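Local coordinates for N-acetylneuraminic acid outer membrane channel protein NanC (Escherichia coli, PDB 2WJR) that forms a monomeric, weakly anion-selective outer membrane channel that lets the sialic acid N-acetylneuraminic acid enter the bacterium, at residues Phe101-Arg106 with His127-Tyr132. The protein carries 1 engineered substitution. Numbering follows the deposited sequence.
Sequences FGIRYR and HRWDGY. With OCT (N-octane), chain E.
His127 and Tyr105 share a hydrogen bond of 2.8 Å between ND1 and OH, the imidazole nitrogen lying in the plane of the phenol ring at its edge. Next comes Arg128, on which the guanidinium of Arg106 stacks, offset so that Arg128 CD lies 3.5 Å from its plane, with the two guanidinium planes 30° apart. Two like charges stack here, and the repulsion is probably eased by Asp108, which pairs with Arg106 NE, and by Asp130, gripped side-on by Arg128 through NE and NH2. An alanine in place of Arg128 would take away both bonds to Asp130 and would probably leave its charge less well balanced and the Arg106 guanidinium freer to move. Trp129 is on the other face, where Tyr105 CB sits 3.6 Å above the centroid of its six-membered ring, a CH-pi contact; Ile103 CG1 meets the ring edge. These are neighbouring antiparallel strands of the KdgM-family beta-barrel: aromatic and aliphatic groups with bound octane on one face, a charged row on the other, consistent with membrane-facing and channel-lining sides. In that row Asp130 OD2 also takes Arg104 NH2 at 2.9 Å, from above the carboxylate plane, while Thr148 and Gln146 hold OD1; a water that accepts from Arg104 NE lies 2.7 Å from Asp130 OD2. Gly131 lies against the octane, its C 3.9 Å from C1. Tyr132 sets its OH 3.1 Å above the Arg104 guanidinium, over its centre, ring and guanidinium planes nearly perpendicular (86°).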
ATOM      1  N   PHE A 101       1.995 -16.010   3.335  1.00 18.76           N
ATOM      2  CA  PHE A 101       2.935 -15.349   2.429  1.00 18.57           C
ATOM      3  C   PHE A 101       2.168 -14.855   1.236  1.00 18.76           C
ATOM      4  O   PHE A 101       1.160 -15.460   0.820  1.00 19.49           O
ATOM      5  CB  PHE A 101       3.997 -16.301   1.954  1.00 18.12           C
ATOM      6  CG  PHE A 101       4.864 -16.838   3.050  1.00 18.90           C
ATOM      7  CD1 PHE A 101       5.828 -16.062   3.632  1.00 20.41           C
ATOM      8  CD2 PHE A 101       4.713 -18.140   3.479  1.00 20.05           C
ATOM      9  CE1 PHE A 101       6.624 -16.559   4.629  1.00 22.22           C
ATOM     10  CE2 PHE A 101       5.510 -18.636   4.485  1.00 19.54           C
ATOM     11  CZ  PHE A 101       6.451 -17.858   5.054  1.00 20.02           C
ATOM     12  N   GLY A 102       2.636 -13.752   0.662  1.00 18.53           N
ATOM     13  CA  GLY A 102       1.939 -13.133  -0.435  1.00 17.45           C
ATOM     14  C   GLY A 102       2.923 -12.439  -1.351  1.00 17.09           C
ATOM     15  O   GLY A 102       3.944 -11.954  -0.891  1.00 16.12           O
ATOM     16  N   ILE A 103       2.628 -12.457  -2.638  1.00 16.03           N
ATOM     17  CA  ILE A 103       3.412 -11.683  -3.621  1.00 16.78           C
ATOM     18  C   ILE A 103       2.471 -11.095  -4.661  1.00 15.99           C
ATOM     19  O   ILE A 103       1.558 -11.754  -5.127  1.00 16.29           O
ATOM     20  CB  ILE A 103       4.526 -12.553  -4.271  1.00 16.23           C
ATOM     21  CG1 ILE A 103       5.455 -11.727  -5.193  1.00 19.36           C
ATOM     22  CG2 ILE A 103       3.927 -13.760  -5.026  1.00 18.03           C
ATOM     23  CD1 ILE A 103       6.667 -11.132  -4.506  1.00 22.88           C
ATOM     24  N   ARG A 104       2.725  -9.847  -5.057  1.00 15.73           N
ATOM     25  CA  ARG A 104       1.897  -9.173  -6.017  1.00 15.44           C
ATOM     26  C   ARG A 104       2.759  -8.407  -7.009  1.00 15.88           C
ATOM     27  O   ARG A 104       3.770  -7.811  -6.643  1.00 15.79           O
ATOM     28  CB  ARG A 104       0.958  -8.205  -5.336  1.00 15.82           C
ATOM     29  CG  ARG A 104      -0.094  -7.577  -6.242  1.00 16.52           C
ATOM     30  CD  ARG A 104      -0.958  -6.654  -5.446  1.00 20.16           C
ATOM     31  NE  ARG A 104      -0.234  -5.485  -4.955  1.00 19.67           N
ATOM     32  CZ  ARG A 104      -0.706  -4.622  -4.066  1.00 21.87           C
ATOM     33  NH1 ARG A 104      -1.932  -4.775  -3.556  1.00 22.45           N
ATOM     34  NH2 ARG A 104       0.042  -3.601  -3.676  1.00 21.43           N
ATOM     35  N   TYR A 105       2.355  -8.487  -8.262  1.00 15.77           N
ATOM     36  CA  TYR A 105       2.844  -7.584  -9.278  1.00 16.82           C
ATOM     37  C   TYR A 105       1.690  -6.731  -9.765  1.00 16.73           C
ATOM     38  O   TYR A 105       0.614  -7.252 -10.136  1.00 18.13           O
ATOM     39  CB  TYR A 105       3.461  -8.334 -10.461  1.00 16.70           C
ATOM     40  CG  TYR A 105       3.647  -7.377 -11.614  1.00 18.13           C
ATOM     41  CD1 TYR A 105       4.726  -6.490 -11.632  1.00 18.02           C
ATOM     42  CD2 TYR A 105       2.714  -7.307 -12.644  1.00 17.50           C
ATOM     43  CE1 TYR A 105       4.897  -5.583 -12.675  1.00 17.85           C
ATOM     44  CE2 TYR A 105       2.869  -6.395 -13.686  1.00 20.58           C
ATOM     45  CZ  TYR A 105       3.962  -5.537 -13.690  1.00 20.14           C
ATOM     46  OH  TYR A 105       4.097  -4.642 -14.725  1.00 22.79           O
ATOM     47  N   ARG A 106       1.918  -5.416  -9.779  1.00 16.82           N
ATOM     48  CA  ARG A 106       0.934  -4.440 -10.230  1.00 16.25           C
ATOM     49  C   ARG A 106       1.590  -3.470 -11.221  1.00 16.85           C
ATOM     50  O   ARG A 106       2.732  -3.036 -10.996  1.00 16.88           O
ATOM     51  CB  ARG A 106       0.414  -3.645  -9.038  1.00 15.77           C
ATOM     52  CG  ARG A 106      -0.753  -2.668  -9.341  1.00 17.92           C
ATOM     53  CD  ARG A 106      -1.234  -2.100  -8.018  1.00 19.98           C
ATOM     54  NE  ARG A 106      -0.612  -0.808  -7.700  1.00 20.67           N
ATOM     55  CZ  ARG A 106      -0.413  -0.317  -6.483  1.00 22.00           C
ATOM     56  NH1 ARG A 106      -0.746  -1.007  -5.390  1.00 22.97           N
ATOM     57  NH2 ARG A 106       0.125   0.885  -6.355  1.00 20.53           N
ATOM     58  N   HIS A 127       6.056  -0.085 -12.660  1.00 19.02           N
ATOM     59  CA  HIS A 127       6.036  -1.525 -12.365  1.00 19.23           C
ATOM     60  C   HIS A 127       6.226  -1.679 -10.887  1.00 18.91           C
ATOM     61  O   HIS A 127       7.225  -1.208 -10.354  1.00 19.20           O
ATOM     62  CB  HIS A 127       7.191  -2.237 -13.048  1.00 19.47           C
ATOM     63  CG  HIS A 127       7.139  -2.212 -14.540  1.00 20.75           C
ATOM     64  ND1 HIS A 127       6.218  -2.933 -15.268  1.00 21.68           N
ATOM     65  CD2 HIS A 127       7.921  -1.575 -15.447  1.00 23.15           C
ATOM     66  CE1 HIS A 127       6.411  -2.721 -16.556  1.00 24.56           C
ATOM     67  NE2 HIS A 127       7.443  -1.905 -16.693  1.00 22.97           N
ATOM     68  N   ARG A 128       5.293  -2.344 -10.201  1.00 18.53           N
ATOM     69  CA  ARG A 128       5.342  -2.432  -8.753  1.00 18.01           C
ATOM     70  C   ARG A 128       5.182  -3.882  -8.239  1.00 18.03           C
ATOM     71  O   ARG A 128       4.276  -4.610  -8.653  1.00 16.76           O
ATOM     72  CB  ARG A 128       4.287  -1.526  -8.111  1.00 17.96           C
ATOM     73  CG  ARG A 128       4.228  -1.676  -6.607  1.00 17.47           C
ATOM     74  CD  ARG A 128       3.199  -0.800  -5.973  1.00 19.58           C
ATOM     75  NE  ARG A 128       3.102  -1.085  -4.533  1.00 19.45           N
ATOM     76  CZ  ARG A 128       2.933  -0.192  -3.557  1.00 18.88           C
ATOM     77  NH1 ARG A 128       2.841   1.116  -3.813  1.00 19.51           N
ATOM     78  NH2 ARG A 128       2.880  -0.623  -2.300  1.00 18.74           N
ATOM     79  N   TRP A 129       6.095  -4.263  -7.346  1.00 17.74           N
ATOM     80  CA  TRP A 129       6.074  -5.562  -6.686  1.00 18.00           C
ATOM     81  C   TRP A 129       5.887  -5.352  -5.185  1.00 17.78           C
ATOM     82  O   TRP A 129       6.528  -4.476  -4.576  1.00 16.39           O
ATOM     83  CB  TRP A 129       7.397  -6.289  -6.919  1.00 17.95           C
ATOM     84  CG  TRP A 129       7.568  -6.848  -8.272  1.00 20.36           C
ATOM     85  CD1 TRP A 129       8.178  -6.264  -9.358  1.00 21.71           C
ATOM     86  CD2 TRP A 129       7.122  -8.138  -8.703  1.00 22.42           C
ATOM     87  NE1 TRP A 129       8.116  -7.124 -10.439  1.00 23.79           N
ATOM     88  CE2 TRP A 129       7.476  -8.278 -10.052  1.00 24.20           C
ATOM     89  CE3 TRP A 129       6.438  -9.187  -8.068  1.00 25.03           C
ATOM     90  CZ2 TRP A 129       7.176  -9.439 -10.783  1.00 25.51           C
ATOM     91  CZ3 TRP A 129       6.142 -10.332  -8.791  1.00 24.87           C
ATOM     92  CH2 TRP A 129       6.523 -10.452 -10.132  1.00 25.58           C
ATOM     93  N   ASP A 130       5.019  -6.169  -4.579  1.00 17.17           N
ATOM     94  CA  ASP A 130       4.890  -6.214  -3.141  1.00 16.57           C
ATOM     95  C   ASP A 130       5.025  -7.662  -2.672  1.00 16.35           C
ATOM     96  O   ASP A 130       4.484  -8.566  -3.295  1.00 17.01           O
ATOM     97  CB  ASP A 130       3.537  -5.660  -2.694  1.00 16.64           C
ATOM     98  CG  ASP A 130       3.410  -4.160  -2.909  1.00 17.07           C
ATOM     99  OD1 ASP A 130       3.780  -3.383  -2.001  1.00 18.54           O
ATOM    100  OD2 ASP A 130       2.873  -3.778  -3.974  1.00 18.35           O
ATOM    101  N   GLY A 131       5.764  -7.844  -1.598  1.00 16.48           N
ATOM    102  CA  GLY A 131       5.879  -9.115  -0.882  1.00 17.09           C
ATOM    103  C   GLY A 131       5.239  -8.946   0.485  1.00 17.36           C
ATOM    104  O   GLY A 131       5.320  -7.876   1.093  1.00 16.46           O
ATOM    105  N   TYR A 132       4.617 -10.016   0.987  1.00 18.07           N
ATOM    106  CA  TYR A 132       3.853  -9.958   2.236  1.00 18.47           C
ATOM    107  C   TYR A 132       4.159 -11.191   3.085  1.00 19.25           C
ATOM    108  O   TYR A 132       4.223 -12.314   2.570  1.00 18.09           O
ATOM    109  CB  TYR A 132       2.344  -9.970   1.965  1.00 19.37           C
ATOM    110  CG  TYR A 132       1.811  -8.889   1.069  1.00 19.41           C
ATOM    111  CD1 TYR A 132       1.300  -7.719   1.596  1.00 21.68           C
ATOM    112  CD2 TYR A 132       1.817  -9.042  -0.315  1.00 18.57           C
ATOM    113  CE1 TYR A 132       0.800  -6.736   0.777  1.00 22.10           C
ATOM    114  CE2 TYR A 132       1.328  -8.066  -1.147  1.00 21.03           C
ATOM    115  CZ  TYR A 132       0.816  -6.916  -0.591  1.00 21.53           C
ATOM    116  OH  TYR A 132       0.334  -5.942  -1.407  1.00 23.25           O
TER
HETATM  117  C1  OCT E1219       8.219 -10.373   2.591  1.00 42.17           C
HETATM  118  C2  OCT E1219       8.545 -11.182   1.326  1.00 43.86           C
HETATM  119  C3  OCT E1219       7.765 -12.503   1.296  1.00 44.98           C
HETATM  120  C4  OCT E1219       7.896 -13.241  -0.051  1.00 45.75           C
HETATM  121  C5  OCT E1219       6.563 -13.866  -0.475  1.00 46.26           C
HETATM  122  C6  OCT E1219       6.712 -15.230  -1.191  1.00 46.47           C
HETATM  123  C7  OCT E1219       5.410 -15.633  -1.932  1.00 45.93           C
HETATM  124  C8  OCT E1219       5.342 -17.120  -2.336  1.00 45.15           C
HETATM  125  O   HOH W   1       2.179  -5.013  -6.229  1.00 13.68           O